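Local coordinates for protein Myo-inositol 2-dehydrogenase (Lactobacillus plantarum WCFS1, PDB 3CEA) that probably oxidises myo-inositol at its 2-position with NAD as hydride acceptor, as a member of the GFO/IDH/MocA oxidoreductase family, at residues A[100-108]-A[178-189]. Residues are numbered along the deposited sequence; the frame is centred on the assembly and turned at random.
Sequences CEKPLGLDF and DSGGIFVDMNIH. With NAD (nicotinamide-adenine-dinucleotide), chain E.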
ATOM      1  N   CYS A 100       8.531  26.515 -25.861  1.00 45.18           N
ATOM      2  CA  CYS A 100       8.235  27.423 -24.760  1.00 45.63           C
ATOM      3  C   CYS A 100       7.579  26.666 -23.615  1.00 46.12           C
ATOM      4  O   CYS A 100       6.659  25.872 -23.830  1.00 46.30           O
ATOM      5  CB  CYS A 100       7.325  28.560 -25.234  1.00 45.78           C
ATOM      6  SG  CYS A 100       7.141  29.927 -24.067  1.00 45.42           S
ATOM      7  N   GLU A 101       8.058  26.912 -22.399  1.00 46.49           N
ATOM      8  CA  GLU A 101       7.459  26.320 -21.209  1.00 46.87           C
ATOM      9  C   GLU A 101       6.061  26.858 -20.938  1.00 47.48           C
ATOM     10  O   GLU A 101       5.693  27.934 -21.414  1.00 47.35           O
ATOM     11  CB  GLU A 101       8.349  26.522 -19.975  1.00 46.91           C
ATOM     12  CG  GLU A 101       9.320  25.373 -19.703  1.00 46.11           C
ATOM     13  CD  GLU A 101       8.629  24.025 -19.484  1.00 45.58           C
ATOM     14  OE1 GLU A 101       7.414  23.994 -19.186  1.00 44.65           O
ATOM     15  OE2 GLU A 101       9.315  22.988 -19.601  1.00 44.88           O
ATOM     16  N   LYS A 102       5.286  26.083 -20.182  1.00 48.23           N
ATOM     17  CA  LYS A 102       3.939  26.470 -19.784  1.00 48.73           C
ATOM     18  C   LYS A 102       4.012  27.507 -18.656  1.00 49.26           C
ATOM     19  O   LYS A 102       4.988  27.527 -17.905  1.00 49.55           O
ATOM     20  CB  LYS A 102       3.141  25.228 -19.350  1.00 48.70           C
ATOM     21  CG  LYS A 102       3.597  24.587 -18.037  1.00 48.26           C
ATOM     22  CD  LYS A 102       2.789  25.124 -16.865  1.00 50.92           C
ATOM     23  CE  LYS A 102       3.629  25.249 -15.605  1.00 53.02           C
ATOM     24  NZ  LYS A 102       2.809  25.643 -14.426  1.00 51.31           N
ATOM     25  N   PRO A 103       3.007  28.397 -18.552  1.00 49.69           N
ATOM     26  CA  PRO A 103       1.911  28.631 -19.495  1.00 49.90           C
ATOM     27  C   PRO A 103       2.369  29.531 -20.640  1.00 50.14           C
ATOM     28  O   PRO A 103       3.503  30.016 -20.621  1.00 50.21           O
ATOM     29  CB  PRO A 103       0.850  29.349 -18.648  1.00 49.84           C
ATOM     30  CG  PRO A 103       1.454  29.551 -17.278  1.00 50.22           C
ATOM     31  CD  PRO A 103       2.913  29.278 -17.377  1.00 49.69           C
ATOM     32  N   LEU A 104       1.498  29.749 -21.624  1.00 50.29           N
ATOM     33  CA  LEU A 104       1.821  30.610 -22.766  1.00 50.55           C
ATOM     34  C   LEU A 104       2.148  32.043 -22.342  1.00 50.89           C
ATOM     35  O   LEU A 104       3.057  32.669 -22.890  1.00 51.14           O
ATOM     36  CB  LEU A 104       0.688  30.600 -23.803  1.00 50.27           C
ATOM     37  CG  LEU A 104       0.376  29.273 -24.506  1.00 50.15           C
ATOM     38  CD1 LEU A 104      -0.856  29.409 -25.384  1.00 49.78           C
ATOM     39  CD2 LEU A 104       1.561  28.767 -25.324  1.00 50.11           C
ATOM     40  N   GLY A 105       1.403  32.548 -21.362  1.00 51.08           N
ATOM     41  CA  GLY A 105       1.591  33.897 -20.840  1.00 51.61           C
ATOM     42  C   GLY A 105       0.588  34.193 -19.743  1.00 52.12           C
ATOM     43  O   GLY A 105       0.043  33.271 -19.136  1.00 51.83           O
ATOM     44  N   LEU A 106       0.344  35.478 -19.492  1.00 52.88           N
ATOM     45  CA  LEU A 106      -0.613  35.903 -18.465  1.00 53.60           C
ATOM     46  C   LEU A 106      -1.674  36.848 -19.015  1.00 54.49           C
ATOM     47  O   LEU A 106      -2.867  36.643 -18.790  1.00 54.47           O
ATOM     48  CB  LEU A 106       0.105  36.545 -17.273  1.00 53.41           C
ATOM     49  CG  LEU A 106       1.081  35.670 -16.483  1.00 52.80           C
ATOM     50  CD1 LEU A 106       1.705  36.470 -15.366  1.00 51.61           C
ATOM     51  CD2 LEU A 106       0.394  34.423 -15.936  1.00 52.69           C
ATOM     52  N   ASP A 107      -1.228  37.880 -19.730  1.00 55.67           N
ATOM     53  CA  ASP A 107      -2.118  38.837 -20.383  1.00 56.67           C
ATOM     54  C   ASP A 107      -2.715  38.221 -21.646  1.00 57.07           C
ATOM     55  O   ASP A 107      -1.987  37.704 -22.493  1.00 57.07           O
ATOM     56  CB  ASP A 107      -1.351  40.123 -20.722  1.00 56.97           C
ATOM     57  CG  ASP A 107      -2.214  41.167 -21.427  1.00 58.86           C
ATOM     58  OD1 ASP A 107      -3.405  41.322 -21.072  1.00 59.99           O
ATOM     59  OD2 ASP A 107      -1.688  41.846 -22.338  1.00 60.86           O
ATOM     60  N   PHE A 108      -4.041  38.284 -21.765  1.00 57.73           N
ATOM     61  CA  PHE A 108      -4.751  37.731 -22.925  1.00 58.42           C
ATOM     62  C   PHE A 108      -4.419  38.441 -24.241  1.00 58.22           C
ATOM     63  O   PHE A 108      -4.459  37.821 -25.307  1.00 58.23           O
ATOM     64  CB  PHE A 108      -6.268  37.736 -22.698  1.00 59.01           C
ATOM     65  CG  PHE A 108      -6.741  36.719 -21.690  1.00 61.26           C
ATOM     66  CD1 PHE A 108      -6.476  35.360 -21.868  1.00 62.10           C
ATOM     67  CD2 PHE A 108      -7.473  37.117 -20.572  1.00 62.50           C
ATOM     68  CE1 PHE A 108      -6.917  34.418 -20.938  1.00 62.81           C
ATOM     69  CE2 PHE A 108      -7.923  36.181 -19.638  1.00 62.75           C
ATOM     70  CZ  PHE A 108      -7.646  34.828 -19.825  1.00 62.12           C
ATOM     71  N   ASP A 178       5.443  37.866 -11.808  1.00 57.39           N
ATOM     72  CA  ASP A 178       4.059  37.420 -11.695  1.00 56.58           C
ATOM     73  C   ASP A 178       3.968  35.966 -12.170  1.00 55.79           C
ATOM     74  O   ASP A 178       4.243  35.671 -13.337  1.00 55.59           O
ATOM     75  CB  ASP A 178       3.159  38.330 -12.544  1.00 56.70           C
ATOM     76  CG  ASP A 178       1.673  38.203 -12.206  1.00 57.10           C
ATOM     77  OD1 ASP A 178       1.238  37.176 -11.640  1.00 57.00           O
ATOM     78  OD2 ASP A 178       0.928  39.150 -12.532  1.00 57.08           O
ATOM     79  N   SER A 179       3.608  35.064 -11.258  1.00 54.97           N
ATOM     80  CA  SER A 179       3.421  33.651 -11.601  1.00 54.36           C
ATOM     81  C   SER A 179       2.043  33.416 -12.222  1.00 53.70           C
ATOM     82  O   SER A 179       1.843  32.453 -12.969  1.00 53.41           O
ATOM     83  CB  SER A 179       3.607  32.756 -10.375  1.00 54.38           C
ATOM     84  OG  SER A 179       2.480  32.812  -9.519  1.00 54.73           O
ATOM     85  N   GLY A 180       1.105  34.304 -11.901  1.00 53.03           N
ATOM     86  CA  GLY A 180      -0.257  34.227 -12.414  1.00 52.52           C
ATOM     87  C   GLY A 180      -1.240  33.641 -11.421  1.00 52.04           C
ATOM     88  O   GLY A 180      -2.396  33.389 -11.760  1.00 52.21           O
ATOM     89  N   GLY A 181      -0.778  33.426 -10.194  1.00 51.36           N
ATOM     90  CA  GLY A 181      -1.610  32.831  -9.157  1.00 51.08           C
ATOM     91  C   GLY A 181      -1.531  31.317  -9.112  1.00 50.64           C
ATOM     92  O   GLY A 181      -0.989  30.684 -10.019  1.00 50.39           O
ATOM     93  N   ILE A 182      -2.098  30.744  -8.055  1.00 50.70           N
ATOM     94  CA  ILE A 182      -2.016  29.308  -7.782  1.00 51.20           C
ATOM     95  C   ILE A 182      -2.689  28.417  -8.842  1.00 51.64           C
ATOM     96  O   ILE A 182      -2.159  27.360  -9.188  1.00 51.72           O
ATOM     97  CB  ILE A 182      -2.536  28.973  -6.343  1.00 51.15           C
ATOM     98  CG1 ILE A 182      -2.290  27.499  -5.984  1.00 51.60           C
ATOM     99  CG2 ILE A 182      -4.010  29.357  -6.175  1.00 50.21           C
ATOM    100  CD1 ILE A 182      -0.845  27.168  -5.646  1.00 50.49           C
ATOM    101  N   PHE A 183      -3.839  28.849  -9.359  1.00 52.11           N
ATOM    102  CA  PHE A 183      -4.583  28.075 -10.359  1.00 52.20           C
ATOM    103  C   PHE A 183      -3.849  28.024 -11.695  1.00 52.75           C
ATOM    104  O   PHE A 183      -3.877  27.005 -12.385  1.00 53.07           O
ATOM    105  CB  PHE A 183      -5.993  28.643 -10.566  1.00 51.72           C
ATOM    106  CG  PHE A 183      -6.896  28.499  -9.372  1.00 50.83           C
ATOM    107  CD1 PHE A 183      -7.515  27.283  -9.089  1.00 49.73           C
ATOM    108  CD2 PHE A 183      -7.144  29.586  -8.538  1.00 49.66           C
ATOM    109  CE1 PHE A 183      -8.361  27.152  -7.988  1.00 48.91           C
ATOM    110  CE2 PHE A 183      -7.987  29.462  -7.434  1.00 49.07           C
ATOM    111  CZ  PHE A 183      -8.598  28.241  -7.162  1.00 49.07           C
ATOM    112  N   VAL A 184      -3.200  29.130 -12.053  1.00 53.17           N
ATOM    113  CA  VAL A 184      -2.441  29.215 -13.298  1.00 53.94           C
ATOM    114  C   VAL A 184      -1.117  28.448 -13.196  1.00 54.48           C
ATOM    115  O   VAL A 184      -0.751  27.709 -14.113  1.00 54.34           O
ATOM    116  CB  VAL A 184      -2.206  30.692 -13.722  1.00 53.92           C
ATOM    117  CG1 VAL A 184      -1.133  30.803 -14.803  1.00 53.81           C
ATOM    118  CG2 VAL A 184      -3.507  31.317 -14.202  1.00 54.19           C
ATOM    119  N   ASP A 185      -0.418  28.616 -12.076  1.00 54.98           N
ATOM    120  CA  ASP A 185       0.891  28.002 -11.889  1.00 55.74           C
ATOM    121  C   ASP A 185       0.807  26.498 -11.608  1.00 56.00           C
ATOM    122  O   ASP A 185       1.523  25.713 -12.229  1.00 56.10           O
ATOM    123  CB  ASP A 185       1.675  28.720 -10.785  1.00 56.07           C
ATOM    124  CG  ASP A 185       3.166  28.420 -10.837  1.00 57.94           C
ATOM    125  OD1 ASP A 185       3.757  28.477 -11.941  1.00 60.18           O
ATOM    126  OD2 ASP A 185       3.751  28.138  -9.769  1.00 60.21           O
HETATM  127  N   MSE A 186      -0.061  26.101 -10.678  1.00 56.04           N
HETATM  128  CA  MSE A 186      -0.216  24.689 -10.339  1.00 56.14           C
HETATM  129  C   MSE A 186      -1.245  23.956 -11.201  1.00 55.66           C
HETATM  130  O   MSE A 186      -0.899  23.034 -11.944  1.00 56.17           O
HETATM  131  CB  MSE A 186      -0.566  24.504  -8.858  1.00 56.53           C
HETATM  132  CG  MSE A 186       0.617  24.452  -7.906  1.00 60.87           C
HETATM  133 SE   MSE A 186       2.079  23.197  -8.345  0.75 73.11          SE
HETATM  134  CE  MSE A 186       1.155  21.826  -9.431  1.00 62.46           C
ATOM    135  N   ASN A 187      -2.502  24.383 -11.105  1.00 54.75           N
ATOM    136  CA  ASN A 187      -3.640  23.602 -11.592  1.00 54.12           C
ATOM    137  C   ASN A 187      -3.792  23.459 -13.107  1.00 53.35           C
ATOM    138  O   ASN A 187      -4.554  22.610 -13.576  1.00 53.29           O
ATOM    139  CB  ASN A 187      -4.937  24.138 -10.979  1.00 54.32           C
ATOM    140  CG  ASN A 187      -4.981  23.962  -9.476  1.00 55.51           C
ATOM    141  OD1 ASN A 187      -5.112  24.934  -8.728  1.00 55.63           O
ATOM    142  ND2 ASN A 187      -4.854  22.717  -9.021  1.00 56.82           N
ATOM    143  N   ILE A 188      -3.060  24.279 -13.859  1.00 52.40           N
ATOM    144  CA  ILE A 188      -3.124  24.291 -15.324  1.00 51.34           C
ATOM    145  C   ILE A 188      -2.824  22.918 -15.942  1.00 50.96           C
ATOM    146  O   ILE A 188      -3.409  22.548 -16.964  1.00 50.64           O
ATOM    147  CB  ILE A 188      -2.188  25.384 -15.920  1.00 51.25           C
ATOM    148  CG1 ILE A 188      -2.569  25.707 -17.367  1.00 50.96           C
ATOM    149  CG2 ILE A 188      -0.714  24.994 -15.783  1.00 51.10           C
ATOM    150  CD1 ILE A 188      -1.892  26.940 -17.927  1.00 51.12           C
ATOM    151  N   HIS A 189      -1.919  22.173 -15.305  1.00 50.55           N
ATOM    152  CA  HIS A 189      -1.532  20.843 -15.757  1.00 49.92           C
ATOM    153  C   HIS A 189      -2.706  19.878 -15.724  1.00 49.17           C
ATOM    154  O   HIS A 189      -2.943  19.150 -16.689  1.00 49.00           O
ATOM    155  CB  HIS A 189      -0.403  20.297 -14.888  1.00 50.43           C
ATOM    156  CG  HIS A 189       0.897  21.016 -15.060  1.00 50.93           C
ATOM    157  ND1 HIS A 189       1.775  20.730 -16.083  1.00 51.45           N
ATOM    158  CD2 HIS A 189       1.474  22.001 -14.332  1.00 51.50           C
ATOM    159  CE1 HIS A 189       2.835  21.510 -15.980  1.00 52.34           C
ATOM    160  NE2 HIS A 189       2.678  22.289 -14.925  1.00 52.75           N
TER
HETATM  161  PA  NAD E 400      13.142  30.419 -12.022  1.00 47.24           P
HETATM  162  O1A NAD E 400      13.669  29.382 -11.106  1.00 46.59           O
HETATM  163  O2A NAD E 400      12.868  31.690 -11.315  1.00 47.10           O
HETATM  164  O5B NAD E 400      14.178  30.626 -13.235  1.00 50.10           O
HETATM  165  C5B NAD E 400      14.033  31.704 -14.138  1.00 53.34           C
HETATM  166  C4B NAD E 400      15.314  31.871 -14.952  1.00 54.76           C
HETATM  167  O4B NAD E 400      15.096  32.736 -16.055  1.00 55.87           O
HETATM  168  C3B NAD E 400      16.442  32.474 -14.131  1.00 55.00           C
HETATM  169  O3B NAD E 400      17.598  31.708 -14.366  1.00 54.65           O
HETATM  170  C2B NAD E 400      16.616  33.879 -14.675  1.00 56.34           C
HETATM  171  O2B NAD E 400      17.964  34.292 -14.685  1.00 57.36           O
HETATM  172  C1B NAD E 400      16.059  33.773 -16.086  1.00 55.99           C
HETATM  173  N9A NAD E 400      15.445  35.040 -16.526  1.00 56.19           N
HETATM  174  C8A NAD E 400      14.485  35.769 -15.867  1.00 56.40           C
HETATM  175  N7A NAD E 400      14.184  36.862 -16.604  1.00 56.27           N
HETATM  176  C5A NAD E 400      14.942  36.845 -17.723  1.00 56.29           C
HETATM  177  C6A NAD E 400      15.034  37.717 -18.802  1.00 55.56           C
HETATM  178  N6A NAD E 400      14.113  38.661 -18.961  1.00 55.25           N
HETATM  179  N1A NAD E 400      15.919  37.435 -19.828  1.00 56.21           N
HETATM  180  C2A NAD E 400      16.707  36.296 -19.781  1.00 55.83           C
HETATM  181  N3A NAD E 400      16.610  35.433 -18.703  1.00 55.08           N
HETATM  182  C4A NAD E 400      15.742  35.703 -17.690  1.00 56.11           C
HETATM  183  O3  NAD E 400      11.798  29.899 -12.742  1.00 49.83           O
HETATM  184  PN  NAD E 400      11.559  28.341 -13.078  1.00 48.70           P
HETATM  185  O1N NAD E 400      12.821  27.750 -13.584  1.00 46.84           O
HETATM  186  O2N NAD E 400      10.859  27.748 -11.921  1.00 49.70           O
HETATM  187  O5D NAD E 400      10.488  28.357 -14.277  1.00 49.86           O
HETATM  188  C5D NAD E 400      10.618  29.162 -15.425  1.00 48.86           C
HETATM  189  C4D NAD E 400       9.416  28.890 -16.324  1.00 48.59           C
HETATM  190  O4D NAD E 400       9.151  27.498 -16.375  1.00 48.80           O
HETATM  191  C3D NAD E 400       8.158  29.577 -15.814  1.00 48.69           C
HETATM  192  O3D NAD E 400       7.555  30.277 -16.877  1.00 48.31           O
HETATM  193  C2D NAD E 400       7.266  28.447 -15.337  1.00 48.39           C
HETATM  194  O2D NAD E 400       5.912  28.676 -15.642  1.00 48.85           O
HETATM  195  C1D NAD E 400       7.796  27.222 -16.071  1.00 48.25           C
HETATM  196  N1N NAD E 400       7.671  25.997 -15.254  1.00 48.25           N
HETATM  197  C2N NAD E 400       7.069  24.894 -15.805  1.00 48.31           C
HETATM  198  C3N NAD E 400       6.930  23.717 -15.062  1.00 48.30           C
HETATM  199  C7N NAD E 400       6.434  22.453 -15.705  1.00 49.04           C
HETATM  200  O7N NAD E 400       5.898  21.448 -14.875  1.00 47.83           O
HETATM  201  N7N NAD E 400       6.506  22.303 -17.031  1.00 48.79           N
HETATM  202  C4N NAD E 400       7.407  23.673 -13.754  1.00 47.76           C
HETATM  203  C5N NAD E 400       8.016  24.798 -13.201  1.00 47.89           C
HETATM  204  C6N NAD E 400       8.143  25.958 -13.965  1.00 47.25           C
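Lys-102, followed by a cis peptide to Pro-103, threads its side chain between the nicotinamide of NAD and helix 182-198. Its chain bends at chi2 (94°) and chi3, carrying CE to 3.5 Å from NAD C2N and NZ to 3.9 Å from Asp-185 OD1, a long salt bridge; the stronger partner of that carboxylate is Arg-244. Lys-102 crosses His-189 at about a right angle, CE lying 3.2 Å from NE2. Glu-101, Lys-102 and Pro-103 form the EKP motif known in this family, and all three line the NAD pocket. Glu-101 OE1 accepts hydrogen bonds from N7N of NAD (2.9 Å, 159°) and from Lys-102 N, which meets it on the anti side, tilted 26° from the carboxylate plane. An alanine here has no carboxylate, and N7N, the Lys-102 amide and His-23 would probably lose this partner, the carboxamide freer to turn. Pro-103 CB packs on Ile-188 CD1 at 3.7 Å, while Leu-106 lies across Asp-178 and Gly-180, its CD2 3.6 Å from Gly-180 CA, where a beta-carbon would clash. The loop between Rossmann strand 97-100 and helix 108-119 thus packs on the start of helix 182-198 in the C-terminal domain, beside the nicotinamide.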